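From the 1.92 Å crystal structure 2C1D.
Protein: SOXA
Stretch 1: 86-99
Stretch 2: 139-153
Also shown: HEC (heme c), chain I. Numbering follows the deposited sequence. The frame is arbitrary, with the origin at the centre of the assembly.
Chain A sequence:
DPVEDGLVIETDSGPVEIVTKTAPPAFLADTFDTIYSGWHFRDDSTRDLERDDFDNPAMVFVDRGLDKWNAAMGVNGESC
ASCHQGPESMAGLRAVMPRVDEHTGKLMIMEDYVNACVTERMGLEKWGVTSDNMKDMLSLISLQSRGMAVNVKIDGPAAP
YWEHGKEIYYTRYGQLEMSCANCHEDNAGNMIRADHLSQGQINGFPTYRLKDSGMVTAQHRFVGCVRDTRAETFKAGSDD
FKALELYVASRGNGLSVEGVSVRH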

# COMPACT_ATOMS: atom_id res chain seq x y z
N GLY A 86 8.63 10.22 -32.12
CA GLY A 86 7.44 9.68 -31.48
C GLY A 86 7.73 9.06 -30.12
O GLY A 86 8.86 8.66 -29.84
N PRO A 87 6.71 8.97 -29.27
CA PRO A 87 6.91 8.37 -27.94
C PRO A 87 7.16 6.86 -28.02
O PRO A 87 7.64 6.27 -27.05
CB PRO A 87 5.62 8.72 -27.20
CG PRO A 87 4.57 8.80 -28.29
CD PRO A 87 5.31 9.37 -29.51
N GLU A 88 6.82 6.24 -29.16
CA GLU A 88 7.16 4.83 -29.37
C GLU A 88 8.68 4.57 -29.25
O GLU A 88 9.11 3.40 -29.14
CB GLU A 88 6.59 4.28 -30.68
CG GLU A 88 7.16 4.86 -31.99
CD GLU A 88 6.46 6.14 -32.46
OE1 GLU A 88 5.64 6.71 -31.71
OE2 GLU A 88 6.74 6.57 -33.60
N SER A 89 9.48 5.64 -29.27
CA SER A 89 10.94 5.58 -29.03
C SER A 89 11.25 4.98 -27.67
O SER A 89 12.33 4.43 -27.45
CB SER A 89 11.55 6.98 -29.14
OG SER A 89 11.04 7.89 -28.18
N MET A 90 10.29 5.09 -26.74
CA MET A 90 10.42 4.53 -25.42
C MET A 90 9.80 3.15 -25.27
O MET A 90 9.60 2.69 -24.15
CB MET A 90 9.84 5.50 -24.40
CG MET A 90 10.55 6.85 -24.37
SD MET A 90 12.28 6.62 -23.91
CE MET A 90 13.13 8.05 -24.77
N ALA A 91 9.52 2.48 -26.38
CA ALA A 91 8.96 1.13 -26.33
C ALA A 91 9.85 0.21 -25.47
O ALA A 91 11.09 0.29 -25.52
CB ALA A 91 8.80 0.56 -27.68
N GLY A 92 9.19 -0.61 -24.66
CA GLY A 92 9.85 -1.60 -23.82
C GLY A 92 10.36 -1.05 -22.48
O GLY A 92 10.55 -1.80 -21.54
N LEU A 93 10.61 0.25 -22.38
CA LEU A 93 11.31 0.81 -21.22
C LEU A 93 10.57 0.57 -19.90
O LEU A 93 11.15 0.05 -18.92
CB LEU A 93 11.56 2.31 -21.40
CG LEU A 93 12.38 3.02 -20.32
CD1 LEU A 93 13.79 2.40 -20.17
CD2 LEU A 93 12.49 4.50 -20.60
N ARG A 94 9.29 0.93 -19.89
CA ARG A 94 8.46 0.75 -18.70
C ARG A 94 8.47 -0.70 -18.18
O ARG A 94 8.49 -0.92 -16.97
CB ARG A 94 7.03 1.20 -18.99
CG ARG A 94 5.96 0.70 -17.99
CD ARG A 94 5.95 1.50 -16.76
NE ARG A 94 4.96 1.00 -15.81
CZ ARG A 94 5.12 -0.03 -15.00
NH1 ARG A 94 6.23 -0.75 -15.04
NH2 ARG A 94 4.17 -0.34 -14.13
N ALA A 95 8.48 -1.67 -19.09
CA ALA A 95 8.50 -3.11 -18.69
C ALA A 95 9.69 -3.55 -17.85
O ALA A 95 9.56 -4.49 -17.06
CB ALA A 95 8.40 -3.99 -19.88
N VAL A 96 10.84 -2.90 -18.04
CA VAL A 96 12.09 -3.27 -17.39
C VAL A 96 12.53 -2.28 -16.29
O VAL A 96 13.67 -2.36 -15.79
CB VAL A 96 13.26 -3.50 -18.45
CG1 VAL A 96 12.90 -4.63 -19.37
CG2 VAL A 96 13.60 -2.23 -19.28
N MET A 97 11.62 -1.38 -15.90
CA MET A 97 11.92 -0.32 -14.92
C MET A 97 11.33 -0.68 -13.54
O MET A 97 10.31 -1.37 -13.46
CB MET A 97 11.36 0.99 -15.43
CG MET A 97 12.22 1.60 -16.54
SD MET A 97 13.87 2.20 -15.97
CE MET A 97 13.36 3.58 -15.06
N PRO A 98 11.95 -0.25 -12.44
CA PRO A 98 13.27 0.41 -12.37
C PRO A 98 14.49 -0.45 -12.73
O PRO A 98 14.45 -1.66 -12.59
CB PRO A 98 13.41 0.79 -10.88
CG PRO A 98 12.09 0.60 -10.29
CD PRO A 98 11.31 -0.37 -11.12
N ARG A 99 15.59 0.21 -13.10
CA ARG A 99 16.83 -0.49 -13.42
C ARG A 99 18.10 0.31 -13.11
O ARG A 99 18.08 1.52 -12.98
CB ARG A 99 16.84 -0.90 -14.89
CG ARG A 99 17.11 0.27 -15.85
CD ARG A 99 16.77 -0.03 -17.31
NE ARG A 99 17.02 1.09 -18.21
CZ ARG A 99 16.87 1.03 -19.53
NH1 ARG A 99 16.48 -0.10 -20.08
NH2 ARG A 99 17.09 2.10 -20.28
FE HEC I . 15.39 12.31 -23.34
CHA HEC I . 17.22 9.47 -22.43
CHB HEC I . 12.66 11.01 -21.92
CHC HEC I . 13.80 15.23 -23.97
CHD HEC I . 17.97 13.24 -25.42
NA HEC I . 15.03 10.56 -22.38
C1A HEC I . 15.89 9.52 -22.12
C2A HEC I . 15.17 8.51 -21.40
C3A HEC I . 13.91 8.94 -21.26
C4A HEC I . 13.80 10.25 -21.85
CMA HEC I . 12.75 8.21 -20.56
CAA HEC I . 15.78 7.18 -20.92
CBA HEC I . 16.00 6.31 -22.14
CGA HEC I . 16.80 5.04 -21.86
O1A HEC I . 17.58 4.97 -20.89
O2A HEC I . 16.61 4.11 -22.69
NB HEC I . 13.53 12.99 -23.03
C1B HEC I . 12.57 12.31 -22.32
C2B HEC I . 11.48 13.24 -22.07
C3B HEC I . 11.78 14.41 -22.65
C4B HEC I . 13.09 14.27 -23.27
CMB HEC I . 10.16 12.88 -21.35
CAB HEC I . 10.91 15.71 -22.65
CBB HEC I . 10.57 16.09 -21.37
NC HEC I . 15.82 13.94 -24.52
C1C HEC I . 15.05 15.08 -24.56
C2C HEC I . 15.71 16.02 -25.43
C3C HEC I . 16.94 15.53 -25.75
C4C HEC I . 16.97 14.16 -25.24
CMC HEC I . 15.24 17.49 -25.60
CAC HEC I . 18.05 16.18 -26.63
CBC HEC I . 18.49 17.43 -26.32
ND HEC I . 17.29 11.47 -23.84
C1D HEC I . 18.20 12.10 -24.69
C2D HEC I . 19.45 11.37 -24.67
C3D HEC I . 19.23 10.21 -23.72
C4D HEC I . 17.86 10.34 -23.26
CMD HEC I . 20.75 11.67 -25.43
CAD HEC I . 20.24 9.11 -23.33
CBD HEC I . 20.15 7.99 -24.31
CGD HEC I . 21.02 6.81 -23.88
O1D HEC I . 21.49 6.05 -24.79
O2D HEC I . 21.22 6.63 -22.66
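Stretch 2, residues 139-153: SLISLQSRGMAVNVK

A single serine hydroxyl, Ser-145 OG, lies in the crook of the chain formed by residues 92-95, close to several successive backbone nitrogens. Ala-95 N donates a weak hydrogen bond to Ser-145 OG (3.4 Å), Gly-92 N lies 3.1 Å from the same oxygen, and Ser-145 OG in turn donates to water 1 at 2.8 Å. This water joins both stretches: it accepts from Arg-94 N (3.0 Å) and donates to Met-90 O and Ile-141 O (2.8 Å each), so that one water joins a backbone carbonyl of each stretch.

Stretch 2 enters as the last part of a helix, residues 139-143, and leaves it through a type I turn from Leu-143 to Arg-146 and a type II turn from Ser-145 to Met-148. Gly-147, at phi 87°, occupies a position in the second turn where a CB would be jammed against the preceding carbonyl oxygen. From there the chain continues as an extended loop to Lys-153. Stretch 1 has no regular helix beyond its short 3-10 segment, 87-89, although residues 93-95 have helical backbone angles.

At the start of stretch 1, Pro-87 CB packs against Leu-140 CD2 at 3.9 Å and Met-90 CB against Ile-141 CG2 at 4.2 Å. The end of the Met-90 side chain leads away from stretch 2, and its CE approaches heme atom C3A at 3.7 Å. Gln-144 points toward stretch 1, with its CG 3.3 Å from Pro-87 O, while the backbone oxygen Gln-144 O receives a CA-H...O contact from Ala-91 CA at 3.4 Å. Gly-92, whose phi of 84° favours glycine, has its CA 3.6 Å from Met-148 SD. Arg-94 reaches back to the helix, placing NE 3.1 Å from Ser-142 OG.

Beyond the turns, Ala-95 anchors the extended loop. Asn-151 N donates a nearly straight hydrogen bond to Ala-95 O (2.9 Å, 168°), and the same carbonyl oxygen also receives a CA-H...O contact from Val-150 CA at 3.4 Å. The Ala-95 methyl group points toward stretch 2, with Ala-95 CB 4.1 Å from Met-148 CB and 3.6 Å from Ala-149 O.

From here both chains run on in the same direction, Val-96 beside Val-152. Val-152 CG1 lies 3.8 Å from Met-97 O, next to the cis peptide preceding Pro-98. Water 2 links Val-96 O (2.6 Å) to Lys-153 N (3.1 Å), and water 3 bridges Pro-98 O (2.9 Å) and Lys-153 O (2.7 Å).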

# COMPACT_ATOMS: atom_id res chain seq x y z
N SER A 139 2.69 8.32 -17.67
CA SER A 139 1.52 7.64 -18.25
C SER A 139 1.77 7.33 -19.71
O SER A 139 1.62 6.18 -20.15
CB SER A 139 0.26 8.52 -18.07
OG SER A 139 -0.09 8.60 -16.68
N LEU A 140 2.18 8.36 -20.46
CA LEU A 140 2.53 8.21 -21.88
C LEU A 140 3.63 7.17 -22.10
O LEU A 140 3.49 6.28 -22.95
CB LEU A 140 2.98 9.55 -22.48
CG LEU A 140 3.40 9.56 -23.95
CD1 LEU A 140 2.23 9.21 -24.87
CD2 LEU A 140 4.05 10.91 -24.33
N ILE A 141 4.69 7.25 -21.30
CA ILE A 141 5.80 6.30 -21.48
C ILE A 141 5.35 4.89 -21.14
O ILE A 141 5.69 3.92 -21.85
CB ILE A 141 7.05 6.75 -20.65
CG1 ILE A 141 7.63 8.02 -21.28
CG2 ILE A 141 8.08 5.61 -20.58
CD1 ILE A 141 8.58 8.79 -20.36
N SER A 142 4.58 4.76 -20.08
CA SER A 142 4.15 3.43 -19.61
C SER A 142 3.33 2.74 -20.68
O SER A 142 3.48 1.54 -20.92
CB SER A 142 3.37 3.50 -18.28
OG SER A 142 2.96 2.20 -17.87
N LEU A 143 2.52 3.51 -21.40
CA LEU A 143 1.71 2.95 -22.49
C LEU A 143 2.54 2.31 -23.62
O LEU A 143 2.05 1.46 -24.33
CB LEU A 143 0.82 4.04 -23.11
CG LEU A 143 -0.31 3.56 -24.06
CD1 LEU A 143 -1.20 2.49 -23.50
CD2 LEU A 143 -1.19 4.71 -24.50
N GLN A 144 3.78 2.75 -23.78
CA GLN A 144 4.66 2.24 -24.83
C GLN A 144 5.18 0.82 -24.53
O GLN A 144 5.84 0.21 -25.36
CB GLN A 144 5.80 3.23 -25.09
CG GLN A 144 5.36 4.73 -25.22
CD GLN A 144 4.20 4.96 -26.19
OE1 GLN A 144 3.23 5.68 -25.87
NE2 GLN A 144 4.31 4.40 -27.35
N SER A 145 4.86 0.30 -23.35
CA SER A 145 5.17 -1.08 -23.02
C SER A 145 3.91 -1.90 -22.69
O SER A 145 4.00 -3.03 -22.22
CB SER A 145 6.12 -1.12 -21.82
OG SER A 145 7.39 -0.63 -22.15
N ARG A 146 2.73 -1.35 -22.92
CA ARG A 146 1.51 -2.09 -22.57
C ARG A 146 1.44 -3.45 -23.25
O ARG A 146 1.71 -3.59 -24.47
CB ARG A 146 0.26 -1.25 -22.85
CG ARG A 146 -1.07 -1.95 -22.58
CD ARG A 146 -2.24 -1.03 -22.55
NE ARG A 146 -2.57 -0.49 -23.87
CZ ARG A 146 -3.61 0.32 -24.11
NH1 ARG A 146 -4.40 0.69 -23.12
NH2 ARG A 146 -3.86 0.77 -25.34
N GLY A 147 1.10 -4.47 -22.46
CA GLY A 147 1.08 -5.84 -22.94
C GLY A 147 2.38 -6.61 -22.85
O GLY A 147 2.39 -7.86 -22.96
N MET A 148 3.50 -5.89 -22.68
CA MET A 148 4.77 -6.53 -22.49
C MET A 148 4.88 -7.05 -21.08
O MET A 148 4.33 -6.46 -20.13
CB MET A 148 5.90 -5.56 -22.78
CG MET A 148 5.92 -5.12 -24.25
SD MET A 148 7.22 -3.93 -24.51
CE MET A 148 6.93 -3.41 -26.12
N ALA A 149 5.58 -8.17 -20.93
CA ALA A 149 5.79 -8.73 -19.62
C ALA A 149 6.75 -7.86 -18.81
O ALA A 149 7.82 -7.47 -19.30
CB ALA A 149 6.36 -10.12 -19.74
N VAL A 150 6.33 -7.51 -17.61
CA VAL A 150 7.23 -6.95 -16.59
C VAL A 150 8.39 -7.92 -16.47
O VAL A 150 8.21 -9.14 -16.32
CB VAL A 150 6.52 -6.81 -15.21
CG1 VAL A 150 7.52 -6.46 -14.09
CG2 VAL A 150 5.41 -5.77 -15.26
N ASN A 151 9.58 -7.37 -16.54
CA ASN A 151 10.79 -8.15 -16.54
C ASN A 151 11.89 -7.29 -15.96
O ASN A 151 12.77 -6.81 -16.65
CB ASN A 151 11.16 -8.55 -17.98
CG ASN A 151 12.37 -9.45 -18.04
OD1 ASN A 151 12.69 -10.14 -17.07
ND2 ASN A 151 13.06 -9.44 -19.16
N VAL A 152 11.84 -7.10 -14.66
CA VAL A 152 12.90 -6.34 -14.02
C VAL A 152 13.99 -7.28 -13.50
O VAL A 152 13.73 -8.32 -12.87
CB VAL A 152 12.41 -5.29 -12.96
CG1 VAL A 152 10.92 -5.05 -13.03
CG2 VAL A 152 12.90 -5.56 -11.58
N LYS A 153 15.21 -6.87 -13.81
CA LYS A 153 16.43 -7.54 -13.41
C LYS A 153 16.71 -7.32 -11.91
O LYS A 153 16.64 -6.22 -11.41
CB LYS A 153 17.58 -7.02 -14.28
CG LYS A 153 18.98 -7.62 -14.00
CD LYS A 153 20.00 -7.08 -15.03
CE LYS A 153 21.37 -7.77 -14.95
NZ LYS A 153 21.86 -7.81 -13.58
O HOH W 1 7.80 2.13 -22.14
O HOH W 2 15.50 -4.18 -15.29
O HOH W 3 16.45 -3.81 -12.66